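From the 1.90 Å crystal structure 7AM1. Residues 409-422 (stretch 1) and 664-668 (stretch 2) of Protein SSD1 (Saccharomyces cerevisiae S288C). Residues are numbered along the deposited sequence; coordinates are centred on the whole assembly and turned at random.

Stretch 1 (409-422) VDRRARKRSSAVFM
Stretch 2 664-668: MRRYA

Residues 409-416 form the last turns of a helix that begins earlier in the chain. Ser-417 leaves it with positive phi (77/-49). Ser-418 (-138/141) and Ala-419 (-70/160) are extended and lead into a short strand, 420-421. Arg-665 (-132/-8), Arg-666 (-127/125) and Tyr-667 (-75/-28) lie alongside.

Backbone pairing sets the register. The two stretches run antiparallel: Ser-417 pairs with Tyr-667, Ser-418 with Arg-666 and Ala-419 with Arg-665, with CA-CA distances of 4.9, 4.8 and 4.8 Å. Tyr-667 N donates to Ser-417 O (2.8 Å, 152°). Ala-419 N donates to Arg-665 O (2.9 Å, 173°). These two bonds flank a single bridge, Ser-418 with Arg-666. Ser-418 CA also approaches Arg-665 O at 3.5 Å, a CA-H...O contact.

One polar side-chain bond crosses the contact. The CA-to-CB bond of Tyr-667 (chi1 t, chi2 84°) points toward stretch 1, and its OH donates to Asp-410 OD1 at 2.5 Å. Asp-410 has chi1 t. Arg-414 NH2 is 3.1 Å from Tyr-667 OH, but the angle is too poor for a hydrogen bond.

Packing completes the contact. Arg-414 CA lies 3.6 Å from the Tyr-667 ring centroid, 12° off the ring normal. This CH-pi contact sets the ring face against the helix backbone at Arg-414. Ala-413 CB is 4.1 Å from Tyr-667 CD1. Arg-665 (chi1 p, then t, t) brings CD to 3.6 Å from CE2 of Phe-421 (chi1 m).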

# COMPACT_ATOMS: atom_id res chain seq x y z
N VAL A 409 13.89 5.53 -25.64
CA VAL A 409 13.77 5.94 -24.24
C VAL A 409 12.31 5.90 -23.81
O VAL A 409 11.98 5.43 -22.71
CB VAL A 409 14.38 7.34 -24.04
CG1 VAL A 409 13.94 7.93 -22.71
CG2 VAL A 409 15.90 7.26 -24.11
N ASP A 410 11.42 6.41 -24.66
CA ASP A 410 10.00 6.43 -24.32
C ASP A 410 9.47 5.02 -24.10
O ASP A 410 8.80 4.74 -23.09
CB ASP A 410 9.23 7.16 -25.43
CG ASP A 410 7.75 7.26 -25.14
OD1 ASP A 410 7.38 7.54 -23.98
OD2 ASP A 410 6.95 7.12 -26.09
N ARG A 411 9.77 4.11 -25.03
CA ARG A 411 9.30 2.73 -24.92
C ARG A 411 9.84 2.06 -23.68
O ARG A 411 9.12 1.32 -22.99
CB ARG A 411 9.70 1.95 -26.17
CG ARG A 411 9.02 2.42 -27.44
CD ARG A 411 9.54 1.70 -28.68
NE ARG A 411 10.90 2.11 -29.03
N ARG A 412 11.12 2.29 -23.37
CA ARG A 412 11.73 1.65 -22.21
C ARG A 412 11.19 2.24 -20.92
O ARG A 412 11.03 1.52 -19.92
CB ARG A 412 13.25 1.80 -22.31
CG ARG A 412 13.81 0.98 -23.48
CD ARG A 412 15.21 1.41 -23.90
NE ARG A 412 15.72 0.58 -24.99
CZ ARG A 412 16.26 -0.63 -24.84
NH1 ARG A 412 16.39 -1.17 -23.63
NH2 ARG A 412 16.68 -1.29 -25.91
N ALA A 413 10.91 3.55 -20.91
CA ALA A 413 10.27 4.16 -19.75
C ALA A 413 8.82 3.71 -19.61
O ALA A 413 8.32 3.54 -18.49
CB ALA A 413 10.33 5.69 -19.86
N ARG A 414 8.13 3.53 -20.73
CA ARG A 414 6.77 3.00 -20.69
C ARG A 414 6.77 1.58 -20.11
O ARG A 414 5.86 1.21 -19.36
CB ARG A 414 6.17 3.01 -22.09
CG ARG A 414 4.72 2.56 -22.18
CD ARG A 414 4.29 2.38 -23.63
NE ARG A 414 4.23 3.65 -24.35
CZ ARG A 414 3.13 4.38 -24.52
NH1 ARG A 414 1.97 3.97 -24.02
NH2 ARG A 414 3.19 5.52 -25.20
N LYS A 415 7.79 0.78 -20.45
CA LYS A 415 7.88 -0.57 -19.92
C LYS A 415 8.10 -0.56 -18.41
O LYS A 415 7.45 -1.31 -17.67
CB LYS A 415 9.00 -1.34 -20.62
CG LYS A 415 9.06 -2.82 -20.25
N ARG A 416 9.04 0.26 -17.94
CA ARG A 416 9.25 0.40 -16.50
C ARG A 416 7.99 0.91 -15.83
O ARG A 416 7.53 0.36 -14.82
CB ARG A 416 10.42 1.34 -16.23
CG ARG A 416 11.78 0.68 -16.21
CD ARG A 416 12.84 1.54 -15.51
NE ARG A 416 14.17 0.97 -15.75
CZ ARG A 416 15.22 1.12 -14.95
NH1 ARG A 416 15.13 1.84 -13.84
NH2 ARG A 416 16.37 0.55 -15.28
N SER A 417 7.43 2.00 -16.37
CA SER A 417 6.12 2.54 -16.03
C SER A 417 6.12 3.31 -14.71
O SER A 417 5.59 4.42 -14.65
CB SER A 417 5.07 1.42 -15.98
OG SER A 417 3.76 1.95 -15.85
N SER A 418 6.69 2.74 -13.66
CA SER A 418 6.74 3.43 -12.38
C SER A 418 8.10 3.24 -11.73
O SER A 418 8.68 2.15 -11.77
CB SER A 418 5.64 2.95 -11.43
OG SER A 418 5.80 3.52 -10.15
N ALA A 419 8.60 4.30 -11.11
CA ALA A 419 9.73 4.16 -10.22
C ALA A 419 9.29 3.42 -8.97
O ALA A 419 8.10 3.35 -8.64
CB ALA A 419 10.30 5.53 -9.87
N VAL A 420 10.27 2.86 -8.26
CA VAL A 420 10.02 2.11 -7.04
C VAL A 420 10.85 2.74 -5.93
O VAL A 420 12.06 2.95 -6.10
CB VAL A 420 10.35 0.62 -7.19
CG1 VAL A 420 9.96 -0.13 -5.93
CG2 VAL A 420 9.65 0.04 -8.41
N PHE A 421 10.21 3.03 -4.80
CA PHE A 421 10.89 3.62 -3.65
C PHE A 421 10.77 2.68 -2.46
O PHE A 421 9.66 2.39 -1.99
CB PHE A 421 10.30 5.00 -3.33
CG PHE A 421 10.39 5.95 -4.48
CD1 PHE A 421 11.52 6.73 -4.67
CD2 PHE A 421 9.36 6.05 -5.40
CE1 PHE A 421 11.61 7.60 -5.73
CE2 PHE A 421 9.44 6.93 -6.47
CZ PHE A 421 10.57 7.70 -6.64
N MET A 422 11.91 2.18 -2.00
CA MET A 422 12.01 1.33 -0.83
C MET A 422 12.99 1.96 0.15
O MET A 422 13.88 2.71 -0.26
CB MET A 422 12.49 -0.07 -1.22
CG MET A 422 11.53 -0.78 -2.15
SD MET A 422 12.22 -2.24 -2.95
CE MET A 422 13.49 -1.51 -3.98
N MET A 664 8.83 12.42 -13.32
CA MET A 664 10.12 11.75 -13.16
C MET A 664 9.99 10.36 -12.56
O MET A 664 10.96 9.60 -12.59
CB MET A 664 11.06 12.59 -12.29
CG MET A 664 11.38 13.96 -12.87
SD MET A 664 12.25 13.89 -14.45
CE MET A 664 13.92 13.58 -13.91
N ARG A 665 8.82 10.00 -12.01
CA ARG A 665 8.64 8.69 -11.40
C ARG A 665 7.37 7.96 -11.83
O ARG A 665 7.22 6.78 -11.49
CB ARG A 665 8.63 8.80 -9.86
CG ARG A 665 7.70 9.86 -9.28
CD ARG A 665 7.76 9.85 -7.76
NE ARG A 665 6.78 10.73 -7.13
CZ ARG A 665 5.53 10.39 -6.86
NH1 ARG A 665 5.06 9.19 -7.18
NH2 ARG A 665 4.72 11.27 -6.28
N ARG A 666 6.48 8.60 -12.58
CA ARG A 666 5.25 7.98 -13.06
C ARG A 666 5.14 8.17 -14.57
O ARG A 666 5.19 9.31 -15.06
CB ARG A 666 4.02 8.58 -12.38
CG ARG A 666 4.05 8.54 -10.87
CD ARG A 666 2.68 8.93 -10.30
NE ARG A 666 2.29 10.28 -10.70
CZ ARG A 666 1.86 11.23 -9.86
NH1 ARG A 666 1.76 11.00 -8.56
NH2 ARG A 666 1.53 12.43 -10.34
N TYR A 667 4.98 7.07 -15.31
CA TYR A 667 4.84 7.20 -16.75
C TYR A 667 3.47 7.72 -17.16
O TYR A 667 3.34 8.34 -18.22
CB TYR A 667 5.09 5.86 -17.46
CG TYR A 667 5.13 6.03 -18.96
CD1 TYR A 667 6.30 6.43 -19.60
CD2 TYR A 667 3.99 5.85 -19.73
CE1 TYR A 667 6.33 6.62 -20.96
CE2 TYR A 667 4.02 6.03 -21.10
CZ TYR A 667 5.19 6.41 -21.71
OH TYR A 667 5.21 6.59 -23.07
N ALA A 668 2.43 7.46 -16.36
CA ALA A 668 1.11 7.99 -16.70
C ALA A 668 1.17 9.50 -16.90
O ALA A 668 0.52 10.04 -17.80
CB ALA A 668 0.11 7.65 -15.60